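Local coordinates for ferrous iron uptake transporter protein B (Streptococcus thermophilus, PDB 3TAH) that probably drives GTP-dependent uptake of ferrous iron across the cell membrane, this chain being its soluble G-protein part with a GDP analogue bound, at residues M3-L8 / E52-P57; D82-V87 / T106-T111; A113-D118 / T143-Q148. The protein carries 1 engineered substitution. One frame throughout, in Å; residues are numbered along the deposited sequence. Where two conformers were deposited one is given.

All three contacts lie in the GTPase part of the chain and reach the same mixed beta-sheet, each closing in sequence before the next opens. Contact 1 pairs strand 4-10 with strand 51-55, and contact 2 pairs strand 83-89 with the start of strand 110-115; their centres are about 10 Å apart and they meet, Ala7 O lying 2.7 Å from Leu85 N. Contact 3 takes up the far end of strand 110-115, its centre about 19 Å from the other two. It touches contact 2, Asn86 O lying 2.9 Å from Ala113 N, but not contact 1. The first two thus build the middle of the sheet, and contact 3 the guanine site at its end.

Contact 1 of 3, residues M3-L8 / E52-P57; sequences MTEIAL and EIQDLP
The side chains of Glu5 and Glu52 run alongside each other, their carboxylate planes turned 76° apart. Glu52 OE2 comes to the open edge of the Glu5 carboxylate, 2.7 Å from OE2 and 3.0 Å from OE1, so one acid probably holds a proton; Glu52 also makes a weak, long ion pair with Arg29. In Glu5, chi1 (-162°) sets CG anti to the backbone N, and the bend at chi2 (73°) turns CD. Met3, an unbranched apolar chain, packs CG on Glu52 CB at 3.6 Å, the two side chains crossing at about a right angle. On the same side of the sheet, Gln54 NE2 donates to a lone pair in the carbonyl plane of Asp55 O (3.0 Å), the acceptor also lying in the Gln54 amide plane, and small Ala7 lets Leu56 CD1 rest on CB at 3.9 Å. Ile6, Leu8 and Ile53 fill the other side with branched apolar groups, Leu8 CB meeting Ile53 CG2 at 3.7 Å; Asp55 OD1, also there, forms a salt bridge with Lys16. Backbone hydrogen bonds, such as Glu52 N to Thr4 O (2.9 Å), run between the faces. Strand 51-55 runs parallel to strand 4-10 and leads at Asp55 into Asp-Leu-Pro-Gly, the DxxG (G3) motif of P-loop GTPases.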
ATOM      1  N   MET A   3      16.562   3.309  14.460  1.00 37.12           N
ATOM      2  CA  MET A   3      15.142   3.120  14.707  1.00 36.05           C
ATOM      3  C   MET A   3      14.494   2.311  13.567  1.00 32.70           C
ATOM      4  O   MET A   3      14.817   2.542  12.399  1.00 33.25           O
ATOM      5  CB  MET A   3      14.464   4.495  14.781  1.00 38.70           C
ATOM      6  CG  MET A   3      13.057   4.506  15.373  1.00 40.81           C
ATOM      7  SD  MET A   3      13.044   4.781  17.159  1.00 46.26           S
ATOM      8  CE  MET A   3      13.466   6.536  17.257  1.00 42.77           C
ATOM      9  N   THR A   4      13.601   1.371  13.886  1.00 27.53           N
ATOM     10  CA  THR A   4      12.771   0.744  12.839  1.00 22.55           C
ATOM     11  C   THR A   4      11.572   1.675  12.619  1.00 20.74           C
ATOM     12  O   THR A   4      10.815   1.939  13.544  1.00 19.67           O
ATOM     13  CB  THR A   4      12.342  -0.684  13.178  1.00 22.59           C
ATOM     14  OG1 THR A   4      13.495  -1.512  13.297  1.00 21.88           O
ATOM     15  CG2 THR A   4      11.488  -1.282  12.059  1.00 21.08           C
ATOM     16  N   GLU A   5      11.425   2.187  11.400  1.00 19.32           N
ATOM     17  CA  GLU A   5      10.363   3.123  11.061  1.00 19.20           C
ATOM     18  C   GLU A   5       9.232   2.359  10.396  1.00 18.04           C
ATOM     19  O   GLU A   5       9.431   1.777   9.325  1.00 16.20           O
ATOM     20  CB  GLU A   5      10.885   4.179  10.097  1.00 20.32           C
ATOM     21  CG  GLU A   5      10.025   5.404  10.016  1.00 25.26           C
ATOM     22  CD  GLU A   5      10.131   6.275  11.253  1.00 28.81           C
ATOM     23  OE1 GLU A   5       9.275   7.159  11.420  1.00 33.68           O
ATOM     24  OE2 GLU A   5      11.069   6.076  12.055  1.00 34.52           O
ATOM     25  N   ILE A   6       8.071   2.383  11.037  1.00 17.05           N
ATOM     26  CA  ILE A   6       6.896   1.663  10.587  1.00 17.61           C
ATOM     27  C   ILE A   6       5.848   2.672  10.134  1.00 16.51           C
ATOM     28  O   ILE A   6       5.318   3.418  10.957  1.00 17.24           O
ATOM     29  CB  ILE A   6       6.325   0.759  11.698  1.00 17.97           C
ATOM     30  CG1 ILE A   6       7.386  -0.241  12.181  1.00 18.70           C
ATOM     31  CG2 ILE A   6       5.076   0.035  11.189  1.00 19.96           C
ATOM     32  CD1 ILE A   6       6.962  -1.165  13.311  1.00 16.29           C
ATOM     33  N   ALA A   7       5.542   2.682   8.835  1.00 14.55           N
ATOM     34  CA  ALA A   7       4.522   3.572   8.285  1.00 15.23           C
ATOM     35  C   ALA A   7       3.127   2.976   8.498  1.00 14.57           C
ATOM     36  O   ALA A   7       2.840   1.910   7.973  1.00 16.06           O
ATOM     37  CB  ALA A   7       4.766   3.832   6.779  1.00 15.73           C
ATOM     38  N   LEU A   8       2.278   3.665   9.251  1.00 13.30           N
ATOM     39  CA  LEU A   8       0.901   3.238   9.526  1.00 13.56           C
ATOM     40  C   LEU A   8      -0.041   3.923   8.537  1.00 12.61           C
ATOM     41  O   LEU A   8      -0.091   5.151   8.475  1.00 15.84           O
ATOM     42  CB  LEU A   8       0.533   3.600  10.966  1.00 13.29           C
ATOM     43  CG  LEU A   8      -0.784   3.084  11.523  1.00 13.13           C
ATOM     44  CD1 LEU A   8      -0.678   1.597  11.766  1.00 13.45           C
ATOM     45  CD2 LEU A   8      -1.151   3.812  12.809  1.00 14.43           C
ATOM     46  N   GLU A  52       9.458   3.241  15.750  1.00 18.70           N
ATOM     47  CA  GLU A  52       8.711   4.483  15.573  1.00 17.96           C
ATOM     48  C   GLU A  52       7.581   4.287  14.569  1.00 17.93           C
ATOM     49  O   GLU A  52       7.795   3.719  13.495  1.00 19.30           O
ATOM     50  CB  GLU A  52       9.620   5.599  15.090  1.00 18.77           C
ATOM     51  CG  GLU A  52       8.923   6.946  14.974  1.00 21.81           C
ATOM     52  CD  GLU A  52       9.909   8.094  14.829  1.00 23.90           C
ATOM     53  OE1 GLU A  52       9.875   9.037  15.645  1.00 27.71           O
ATOM     54  OE2 GLU A  52      10.724   8.043  13.896  1.00 27.08           O
ATOM     55  N   ILE A  53       6.396   4.763  14.926  1.00 16.87           N
ATOM     56  CA  ILE A  53       5.234   4.723  14.050  1.00 16.80           C
ATOM     57  C   ILE A  53       5.126   6.081  13.368  1.00 17.59           C
ATOM     58  O   ILE A  53       4.982   7.117  14.031  1.00 18.19           O
ATOM     59  CB  ILE A  53       3.937   4.420  14.826  1.00 15.23           C
ATOM     60  CG1 ILE A  53       4.099   3.147  15.675  1.00 15.38           C
ATOM     61  CG2 ILE A  53       2.759   4.312  13.894  1.00 13.99           C
ATOM     62  CD1 ILE A  53       4.537   1.921  14.934  1.00 14.67           C
ATOM     63  N   GLN A  54       5.221   6.074  12.045  1.00 17.58           N
ATOM     64  CA  GLN A  54       4.948   7.252  11.255  1.00 17.70           C
ATOM     65  C   GLN A  54       3.506   7.121  10.813  1.00 18.35           C
ATOM     66  O   GLN A  54       3.197   6.296   9.935  1.00 17.82           O
ATOM     67  CB  GLN A  54       5.876   7.344  10.032  1.00 17.99           C
ATOM     68  CG  GLN A  54       5.615   8.568   9.153  1.00 19.51           C
ATOM     69  CD  GLN A  54       5.795   9.861   9.907  1.00 21.04           C
ATOM     70  OE1 GLN A  54       6.904  10.191  10.282  1.00 22.39           O
ATOM     71  NE2 GLN A  54       4.702  10.592  10.141  1.00 19.60           N
ATOM     72  N   ASP A  55       2.617   7.908  11.413  1.00 17.71           N
ATOM     73  CA  ASP A  55       1.248   7.946  10.939  1.00 19.00           C
ATOM     74  C   ASP A  55       1.271   8.599   9.556  1.00 19.48           C
ATOM     75  O   ASP A  55       2.112   9.467   9.264  1.00 20.33           O
ATOM     76  CB  ASP A  55       0.321   8.699  11.897  1.00 20.02           C
ATOM     77  CG  ASP A  55      -1.147   8.490  11.583  1.00 21.90           C
ATOM     78  OD1 ASP A  55      -1.560   7.342  11.317  1.00 24.06           O
ATOM     79  OD2 ASP A  55      -1.895   9.486  11.606  1.00 24.69           O
ATOM     80  N   LEU A  56       0.367   8.139   8.701  1.00 17.86           N
ATOM     81  CA  LEU A  56       0.171   8.720   7.387  1.00 17.41           C
ATOM     82  C   LEU A  56      -1.312   9.021   7.264  1.00 18.39           C
ATOM     83  O   LEU A  56      -2.121   8.351   7.910  1.00 17.22           O
ATOM     84  CB  LEU A  56       0.657   7.768   6.295  1.00 17.35           C
ATOM     85  CG  LEU A  56       2.156   7.490   6.229  1.00 17.80           C
ATOM     86  CD1 LEU A  56       2.474   6.482   5.116  1.00 17.42           C
ATOM     87  CD2 LEU A  56       2.957   8.779   5.992  1.00 18.23           C
ATOM     88  N   PRO A  57      -1.683  10.030   6.453  1.00 19.75           N
ATOM     89  CA  PRO A  57      -3.105  10.397   6.327  1.00 20.79           C
ATOM     90  C   PRO A  57      -3.938   9.221   5.840  1.00 19.30           C
ATOM     91  O   PRO A  57      -3.457   8.427   5.029  1.00 20.32           O
ATOM     92  CB  PRO A  57      -3.114  11.501   5.262  1.00 20.38           C
ATOM     93  CG  PRO A  57      -1.733  11.922   5.077  1.00 20.81           C
ATOM     94  CD  PRO A  57      -0.814  10.866   5.602  1.00 21.03           C
TER

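Contact 2 of 3, residues D82-V87 / T106-T111; sequences DSILNV and TGIPVT
Ile84 and Val110 pair in parallel register, followed by Leu85 with Thr111, through bonds from Ile84 N to Pro109 O (3.0 Å), from Thr111 N to Ile84 O (2.9 Å) and from Asn86 N to Thr111 O (2.8 Å). Ile84 carries the apolar packing. Its CG1 sits beside the backbone N (chi1 -68°) and, in the one of two Ile108 conformers described, appears to meet Ile108 CG2 at 3.8 Å; CD1 lies near Thr106 OG1, which is hydrogen-bonded to Leu103 O, while CB faces Val110 CG2 at 4.0 Å. Branched aliphatic groups suit this buried side, packed under helix 93-105, where Leu103 touches both Ile84 and Val110. Asn86 adds CB against Val110 CG1 at 3.9 Å, and its buried amide is satisfied by Thr100 and by the backbone O of Ile9. On the other side of the sheet Leu85 CD1 lies 3.5 Å from Thr111 O, beneath helix 151-159. A water joins the hydroxyls of Ser83 and Thr111, and Pro109 O accepts from it at 2.8 Å. Gly107 leaves the helix with a positive phi of 84°, where a side chain would jam against the preceding carbonyl. Strand 83-89, helix 93-105 and strand 110-115 form a beta-alpha-beta crossover, the repeating unit of the P-loop GTPase fold.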
ATOM      1  N   ASP A  82      10.877   1.412   6.920  1.00 16.36           N
ATOM      2  CA  ASP A  82      11.346   0.045   6.905  1.00 16.76           C
ATOM      3  C   ASP A  82      10.211  -0.926   6.620  1.00 14.75           C
ATOM      4  O   ASP A  82      10.446  -1.947   6.007  1.00 13.80           O
ATOM      5  CB  ASP A  82      11.996  -0.310   8.240  1.00 17.88           C
ATOM      6  CG  ASP A  82      13.220   0.549   8.526  1.00 20.06           C
ATOM      7  OD1 ASP A  82      14.217   0.394   7.810  1.00 22.94           O
ATOM      8  OD2 ASP A  82      13.174   1.372   9.451  1.00 19.64           O
ATOM      9  N   SER A  83       9.007  -0.591   7.081  1.00 15.12           N
ATOM     10  CA  SER A  83       7.824  -1.451   7.016  1.00 15.01           C
ATOM     11  C   SER A  83       6.584  -0.601   6.792  1.00 14.33           C
ATOM     12  O   SER A  83       6.549   0.555   7.206  1.00 14.77           O
ATOM     13  CB  SER A  83       7.680  -2.199   8.353  1.00 16.16           C
ATOM     14  OG  SER A  83       6.322  -2.481   8.679  1.00 19.04           O
ATOM     15  N   ILE A  84       5.576  -1.163   6.123  1.00 13.88           N
ATOM     16  CA  ILE A  84       4.250  -0.553   6.065  1.00 14.12           C
ATOM     17  C   ILE A  84       3.331  -1.418   6.927  1.00 13.93           C
ATOM     18  O   ILE A  84       3.260  -2.620   6.698  1.00 14.99           O
ATOM     19  CB  ILE A  84       3.677  -0.500   4.639  1.00 14.08           C
ATOM     20  CG1 ILE A  84       4.465   0.471   3.761  1.00 13.28           C
ATOM     21  CG2 ILE A  84       2.212  -0.044   4.657  1.00 13.53           C
ATOM     22  CD1 ILE A  84       4.018   0.443   2.296  1.00 14.06           C
ATOM     23  N   LEU A  85       2.646  -0.806   7.896  1.00 14.33           N
ATOM     24  CA  LEU A  85       1.610  -1.469   8.695  1.00 14.85           C
ATOM     25  C   LEU A  85       0.279  -0.917   8.183  1.00 13.47           C
ATOM     26  O   LEU A  85      -0.085   0.244   8.424  1.00 12.82           O
ATOM     27  CB  LEU A  85       1.807  -1.225  10.195  1.00 16.27           C
ATOM     28  CG  LEU A  85       0.798  -1.891  11.140  1.00 19.03           C
ATOM     29  CD1 LEU A  85       0.628  -3.383  10.914  1.00 22.35           C
ATOM     30  CD2 LEU A  85       1.234  -1.633  12.583  1.00 18.93           C
ATOM     31  N   ASN A  86      -0.421  -1.766   7.441  1.00 12.55           N
ATOM     32  CA  ASN A  86      -1.618  -1.398   6.696  1.00 11.70           C
ATOM     33  C   ASN A  86      -2.830  -1.790   7.535  1.00 13.60           C
ATOM     34  O   ASN A  86      -3.072  -2.980   7.742  1.00 11.52           O
ATOM     35  CB  ASN A  86      -1.575  -2.100   5.316  1.00 12.90           C
ATOM     36  CG  ASN A  86      -2.811  -1.868   4.456  1.00 12.42           C
ATOM     37  OD1 ASN A  86      -3.127  -2.690   3.582  1.00 13.17           O
ATOM     38  ND2 ASN A  86      -3.507  -0.759   4.675  1.00 12.60           N
ATOM     39  N   VAL A  87      -3.571  -0.787   8.011  1.00 12.20           N
ATOM     40  CA  VAL A  87      -4.808  -1.000   8.784  1.00 13.06           C
ATOM     41  C   VAL A  87      -5.958  -1.177   7.790  1.00 12.82           C
ATOM     42  O   VAL A  87      -6.234  -0.289   6.976  1.00 13.67           O
ATOM     43  CB  VAL A  87      -5.096   0.173   9.757  1.00 13.41           C
ATOM     44  CG1 VAL A  87      -6.373  -0.072  10.566  1.00 14.46           C
ATOM     45  CG2 VAL A  87      -3.904   0.395  10.677  1.00 14.37           C
ATOM     46  N   THR A 106       4.799  -0.478  -3.791  1.00 14.13           N
ATOM     47  CA  THR A 106       5.878   0.446  -3.408  1.00 13.65           C
ATOM     48  C   THR A 106       7.207  -0.272  -3.131  1.00 14.35           C
ATOM     49  O   THR A 106       8.286   0.344  -3.164  1.00 14.06           O
ATOM     50  CB  THR A 106       5.524   1.283  -2.151  1.00 13.78           C
ATOM     51  OG1 THR A 106       5.492   0.428  -1.001  1.00 15.66           O
ATOM     52  CG2 THR A 106       4.194   2.046  -2.318  1.00 12.91           C
ATOM     53  N   GLY A 107       7.133  -1.571  -2.838  1.00 14.33           N
ATOM     54  CA  GLY A 107       8.296  -2.357  -2.498  1.00 14.80           C
ATOM     55  C   GLY A 107       8.735  -2.293  -1.046  1.00 15.55           C
ATOM     56  O   GLY A 107       9.739  -2.912  -0.709  1.00 17.92           O
ATOM     57  N   ILE A 108       8.016  -1.559  -0.194  0.50 16.11           N
ATOM     58  CA  ILE A 108       8.267  -1.585   1.247  0.50 16.41           C
ATOM     59  C   ILE A 108       7.341  -2.656   1.814  0.50 15.68           C
ATOM     60  O   ILE A 108       6.121  -2.516   1.696  0.50 15.23           O
ATOM     61  CB  ILE A 108       7.945  -0.270   1.916  0.50 16.69           C
ATOM     62  CG1 ILE A 108       8.787   0.851   1.316  0.50 17.94           C
ATOM     63  CG2 ILE A 108       8.203  -0.381   3.412  0.50 16.52           C
ATOM     64  CD1 ILE A 108       8.495   2.178   1.926  0.50 17.15           C
ATOM     65  N   PRO A 109       7.897  -3.725   2.415  1.00 14.95           N
ATOM     66  CA  PRO A 109       7.053  -4.861   2.849  1.00 15.40           C
ATOM     67  C   PRO A 109       5.868  -4.464   3.710  1.00 14.00           C
ATOM     68  O   PRO A 109       6.028  -3.683   4.657  1.00 15.06           O
ATOM     69  CB  PRO A 109       8.028  -5.738   3.633  1.00 15.08           C
ATOM     70  CG  PRO A 109       9.288  -5.502   2.921  1.00 15.80           C
ATOM     71  CD  PRO A 109       9.320  -4.031   2.673  1.00 16.52           C
ATOM     72  N   VAL A 110       4.707  -4.997   3.347  1.00 13.57           N
ATOM     73  CA  VAL A 110       3.441  -4.704   4.004  1.00 14.05           C
ATOM     74  C   VAL A 110       3.081  -5.793   5.010  1.00 13.75           C
ATOM     75  O   VAL A 110       3.270  -6.976   4.724  1.00 13.30           O
ATOM     76  CB  VAL A 110       2.317  -4.567   2.938  1.00 13.34           C
ATOM     77  CG1 VAL A 110       0.942  -4.548   3.571  1.00 13.06           C
ATOM     78  CG2 VAL A 110       2.577  -3.316   2.086  1.00 15.14           C
ATOM     79  N   THR A 111       2.589  -5.371   6.184  1.00 12.59           N
ATOM     80  CA  THR A 111       1.982  -6.236   7.195  1.00 12.78           C
ATOM     81  C   THR A 111       0.573  -5.654   7.423  1.00 14.31           C
ATOM     82  O   THR A 111       0.428  -4.441   7.567  1.00 14.08           O
ATOM     83  CB  THR A 111       2.778  -6.231   8.505  1.00 13.88           C
ATOM     84  OG1 THR A 111       4.059  -6.844   8.295  1.00 15.26           O
ATOM     85  CG2 THR A 111       2.019  -6.973   9.612  1.00 14.83           C
TER
HETATM   86  O   HOH W   1       5.777  -4.920   7.185  1.00 16.48           O

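Contact 3 of 3, residues A113-D118 / T143-Q148; sequences ALNMID and TSALKQ. With BGO (3'-O-(N-methylanthraniloyl)guanosine-5'-diphosphate), chain C.
Asp118 and Ser144 meet at the guanine of the bound nucleotide, where Asp118 OD1 accepts from N1 at 2.8 Å in an almost straight bond (178°) and OD2 accepts from N2 at 2.9 Å, a two-pronged grip that suits a carboxylate, whose oxygens can each accept from one of two neighbouring N-H groups. Guanine O6 takes the backbone N of Ala145 at 2.8 Å and that of Met116, while Asn115 ND2 donates to N7. The base is sandwiched: Met116 SD, in one of two conformers, lies 3.5 Å from C4 and C5 on one face, and Leu146 CB covers N1 and C2 on the opposite face. Behind this shell, Ser144 OG donates to Asp118 OD1 at 2.6 Å from above the carboxylate plane and accepts from Lys147 N, an ST motif. Thr143 OG1 donates to Asn115 OD1 at 3.0 Å; with a weak bond from Ala145 N to OD1 and those of ND2 to N7 and to Ser14 O of the P-loop, it holds the amide. Thr143 N binds Leu114 O, and Thr143 O accepts from Ile117 N. Asn115 to Asp118 form the G4 motif and Ser144 to Leu146 the G5 loop. The first joins strand 110-115 to helix 117-122; the second follows strand 140-142, with Ala145 packed on helix 16-24.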
ATOM      1  N   ALA A 113      -2.913  -5.151   9.606  1.00 13.48           N
ATOM      2  CA  ALA A 113      -3.722  -5.254  10.823  1.00 13.11           C
ATOM      3  C   ALA A 113      -5.142  -5.336  10.281  1.00 14.39           C
ATOM      4  O   ALA A 113      -5.683  -4.352   9.790  1.00 14.11           O
ATOM      5  CB  ALA A 113      -3.551  -4.040  11.755  1.00 14.36           C
ATOM      6  N   LEU A 114      -5.728  -6.525  10.370  1.00 12.95           N
ATOM      7  CA  LEU A 114      -7.061  -6.788   9.872  1.00 13.17           C
ATOM      8  C   LEU A 114      -7.954  -6.408  11.041  1.00 14.36           C
ATOM      9  O   LEU A 114      -8.270  -7.257  11.889  1.00 13.62           O
ATOM     10  CB  LEU A 114      -7.204  -8.257   9.452  1.00 13.17           C
ATOM     11  CG  LEU A 114      -8.581  -8.687   8.922  1.00 12.93           C
ATOM     12  CD1 LEU A 114      -8.885  -7.956   7.623  1.00 14.28           C
ATOM     13  CD2 LEU A 114      -8.695 -10.192   8.711  1.00 14.82           C
ATOM     14  N   ASN A 115      -8.334  -5.125  11.055  1.00 14.25           N
ATOM     15  CA  ASN A 115      -8.979  -4.456  12.185  1.00 15.98           C
ATOM     16  C   ASN A 115     -10.514  -4.572  12.117  1.00 16.71           C
ATOM     17  O   ASN A 115     -11.063  -5.002  11.101  1.00 16.96           O
ATOM     18  CB  ASN A 115      -8.472  -2.996  12.268  1.00 16.59           C
ATOM     19  CG  ASN A 115      -8.774  -2.323  13.604  1.00 16.88           C
ATOM     20  OD1 ASN A 115      -8.499  -2.877  14.669  1.00 15.99           O
ATOM     21  ND2 ASN A 115      -9.337  -1.118  13.552  1.00 17.25           N
ATOM     22  N   MET A 116     -11.212  -4.203  13.191  0.50 16.56           N
ATOM     23  CA  MET A 116     -12.674  -4.343  13.283  0.50 16.93           C
ATOM     24  C   MET A 116     -13.108  -5.801  13.306  0.50 17.71           C
ATOM     25  O   MET A 116     -14.254  -6.105  12.965  0.50 17.85           O
ATOM     26  CB  MET A 116     -13.397  -3.666  12.120  0.50 16.61           C
ATOM     27  CG  MET A 116     -13.056  -2.216  11.943  0.50 17.30           C
ATOM     28  SD  MET A 116     -14.106  -1.212  13.003  0.50 15.64           S
ATOM     29  CE  MET A 116     -13.402   0.389  12.642  0.50 16.49           C
ATOM     30  N   ILE A 117     -12.207  -6.697  13.711  1.00 18.63           N
ATOM     31  CA  ILE A 117     -12.487  -8.130  13.677  1.00 20.39           C
ATOM     32  C   ILE A 117     -13.652  -8.506  14.623  1.00 21.97           C
ATOM     33  O   ILE A 117     -14.398  -9.464  14.366  1.00 21.59           O
ATOM     34  CB  ILE A 117     -11.184  -8.967  13.936  1.00 19.52           C
ATOM     35  CG1 ILE A 117     -11.255 -10.300  13.190  1.00 21.77           C
ATOM     36  CG2 ILE A 117     -10.902  -9.156  15.436  1.00 20.88           C
ATOM     37  CD1 ILE A 117     -11.162 -10.148  11.666  1.00 20.17           C
ATOM     38  N   ASP A 118     -13.813  -7.741  15.700  1.00 22.83           N
ATOM     39  CA  ASP A 118     -14.926  -7.964  16.643  1.00 24.27           C
ATOM     40  C   ASP A 118     -16.309  -7.639  16.049  1.00 26.27           C
ATOM     41  O   ASP A 118     -17.308  -8.220  16.465  1.00 26.80           O
ATOM     42  CB  ASP A 118     -14.719  -7.137  17.914  1.00 23.86           C
ATOM     43  CG  ASP A 118     -14.679  -5.646  17.635  1.00 22.71           C
ATOM     44  OD1 ASP A 118     -13.722  -5.204  16.973  1.00 20.41           O
ATOM     45  OD2 ASP A 118     -15.590  -4.907  18.059  1.00 21.56           O
ATOM     46  N   THR A 143      -6.937  -7.856  14.335  1.00 15.35           N
ATOM     47  CA  THR A 143      -6.904  -6.938  15.461  1.00 14.15           C
ATOM     48  C   THR A 143      -8.285  -6.347  15.754  1.00 15.33           C
ATOM     49  O   THR A 143      -9.174  -6.320  14.896  1.00 15.38           O
ATOM     50  CB  THR A 143      -5.920  -5.740  15.239  1.00 14.17           C
ATOM     51  OG1 THR A 143      -6.386  -4.913  14.168  1.00 13.75           O
ATOM     52  CG2 THR A 143      -4.518  -6.214  14.930  1.00 15.21           C
ATOM     53  N   SER A 144      -8.428  -5.876  16.990  1.00 17.34           N
ATOM     54  CA  SER A 144      -9.570  -5.068  17.414  1.00 18.23           C
ATOM     55  C   SER A 144      -9.030  -3.936  18.276  1.00 18.56           C
ATOM     56  O   SER A 144      -8.495  -4.183  19.360  1.00 17.67           O
ATOM     57  CB  SER A 144     -10.590  -5.887  18.209  1.00 19.02           C
ATOM     58  OG  SER A 144     -11.674  -5.061  18.597  1.00 19.74           O
ATOM     59  N   ALA A 145      -9.148  -2.707  17.775  1.00 18.08           N
ATOM     60  CA  ALA A 145      -8.776  -1.521  18.544  1.00 20.50           C
ATOM     61  C   ALA A 145      -9.726  -1.346  19.740  1.00 21.35           C
ATOM     62  O   ALA A 145      -9.302  -0.898  20.805  1.00 23.64           O
ATOM     63  CB  ALA A 145      -8.761  -0.276  17.646  1.00 18.98           C
ATOM     64  N   LEU A 146     -10.996  -1.718  19.583  1.00 22.80           N
ATOM     65  CA  LEU A 146     -11.981  -1.608  20.675  1.00 24.58           C
ATOM     66  C   LEU A 146     -11.665  -2.588  21.811  1.00 25.35           C
ATOM     67  O   LEU A 146     -11.448  -2.183  22.969  1.00 25.96           O
ATOM     68  CB  LEU A 146     -13.409  -1.832  20.152  1.00 25.22           C
ATOM     69  CG  LEU A 146     -14.536  -1.840  21.205  1.00 26.65           C
ATOM     70  CD1 LEU A 146     -14.560  -0.533  21.980  1.00 25.22           C
ATOM     71  CD2 LEU A 146     -15.872  -2.099  20.538  1.00 25.92           C
ATOM     72  N   LYS A 147     -11.609  -3.870  21.467  1.00 24.71           N
ATOM     73  CA  LYS A 147     -11.335  -4.934  22.432  1.00 24.20           C
ATOM     74  C   LYS A 147      -9.873  -4.997  22.860  1.00 23.70           C
ATOM     75  O   LYS A 147      -9.546  -5.711  23.803  1.00 23.07           O
ATOM     76  CB  LYS A 147     -11.760  -6.301  21.881  1.00 25.76           C
ATOM     77  CG  LYS A 147     -13.205  -6.386  21.380  1.00 28.38           C
ATOM     78  CD  LYS A 147     -14.236  -6.118  22.476  1.00 33.20           C
ATOM     79  CE  LYS A 147     -15.639  -5.961  21.899  1.00 34.42           C
ATOM     80  NZ  LYS A 147     -16.594  -5.435  22.931  1.00 35.71           N
ATOM     81  N   GLN A 148      -9.002  -4.273  22.160  1.00 23.48           N
ATOM     82  CA  GLN A 148      -7.569  -4.221  22.442  1.00 24.37           C
ATOM     83  C   GLN A 148      -6.921  -5.610  22.321  1.00 23.69           C
ATOM     84  O   GLN A 148      -6.284  -6.099  23.262  1.00 24.36           O
ATOM     85  CB  GLN A 148      -7.304  -3.543  23.800  1.00 25.29           C
ATOM     86  CG  GLN A 148      -8.000  -2.176  23.918  1.00 26.65           C
ATOM     87  CD  GLN A 148      -7.626  -1.369  25.158  1.00 29.78           C
ATOM     88  OE1 GLN A 148      -6.680  -1.694  25.871  1.00 32.64           O
ATOM     89  NE2 GLN A 148      -8.373  -0.299  25.408  1.00 31.76           N
TER
HETATM   90  C'  BGO C 300     -16.042   5.986  17.030  1.00 19.71           C
HETATM   91  N1  BGO C 300     -13.529  -2.404  16.532  1.00 20.31           N
HETATM   92  C2  BGO C 300     -14.688  -1.618  16.717  1.00 21.64           C
HETATM   93  N2  BGO C 300     -15.824  -2.191  17.095  1.00 22.35           N
HETATM   94  N3  BGO C 300     -14.635  -0.294  16.501  1.00 18.99           N
HETATM   95  C4  BGO C 300     -13.470   0.274  16.122  1.00 19.18           C
HETATM   96  C5  BGO C 300     -12.289  -0.454  15.924  1.00 19.27           C
HETATM   97  C6  BGO C 300     -12.315  -1.832  16.138  1.00 20.30           C
HETATM   98  O6  BGO C 300     -11.313  -2.544  15.991  1.00 17.09           O
HETATM   99  N7  BGO C 300     -11.352   0.421  15.558  1.00 17.68           N
HETATM  100  C8  BGO C 300     -11.884   1.644  15.512  1.00 19.04           C
HETATM  101  N9  BGO C 300     -13.171   1.535  15.865  1.00 19.42           N
HETATM  102  PA  BGO C 300     -10.796   5.663  13.793  1.00 22.32           P
HETATM  103  PB  BGO C 300      -9.335   6.317  11.357  0.60 23.96           P
HETATM  104  C1' BGO C 300     -17.512   6.097  17.489  1.00 20.14           C
HETATM  105  O1' BGO C 300     -15.168   6.673  17.543  1.00 16.66           O
HETATM  106  O1A BGO C 300      -9.639   5.183  14.554  1.00 20.70           O
HETATM  107  C1B BGO C 300     -14.199   2.526  15.959  1.00 19.04           C
HETATM  108  O1B BGO C 300      -8.860   5.330  10.387  0.60 23.20           O
HETATM  109  C2' BGO C 300     -17.860   6.806  18.647  1.00 21.94           C
HETATM  110  N2' BGO C 300     -16.952   7.428  19.406  1.00 22.91           N
HETATM  111  O2' BGO C 300     -13.998   3.924  17.839  1.00 17.13           O
HETATM  112  O2A BGO C 300     -11.301   7.059  14.007  1.00 27.10           O
HETATM  113  C2B BGO C 300     -13.875   3.851  16.432  1.00 19.07           C
HETATM  114  O2B BGO C 300      -8.329   6.809  12.280  0.60 22.76           O
HETATM  115  C3' BGO C 300     -19.202   6.867  19.010  1.00 22.66           C
HETATM  116  O3' BGO C 300     -15.709   5.133  16.100  1.00 18.74           O
HETATM  117  O3A BGO C 300     -10.503   5.530  12.200  1.00 21.96           O
HETATM  118  C3B BGO C 300     -14.301   5.100  15.800  1.00 19.09           C
HETATM  119  O3B BGO C 300     -10.152   7.408  10.732  0.60 23.74           O
HETATM  120  C4' BGO C 300     -20.170   6.232  18.256  1.00 22.04           C
HETATM  121  O4' BGO C 300     -14.448   2.948  14.570  1.00 19.78           O
HETATM  122  C4B BGO C 300     -14.427   4.466  14.416  1.00 18.76           C
HETATM  123  C5' BGO C 300     -19.837   5.524  17.108  1.00 22.69           C
HETATM  124  O5' BGO C 300     -12.015   4.636  14.023  1.00 20.34           O
HETATM  125  C5B BGO C 300     -13.306   4.825  13.424  1.00 19.96           C
HETATM  126  C6' BGO C 300     -18.492   5.457  16.724  1.00 21.17           C
HETATM  127  CM' BGO C 300     -17.282   8.556  20.295  1.00 25.83           C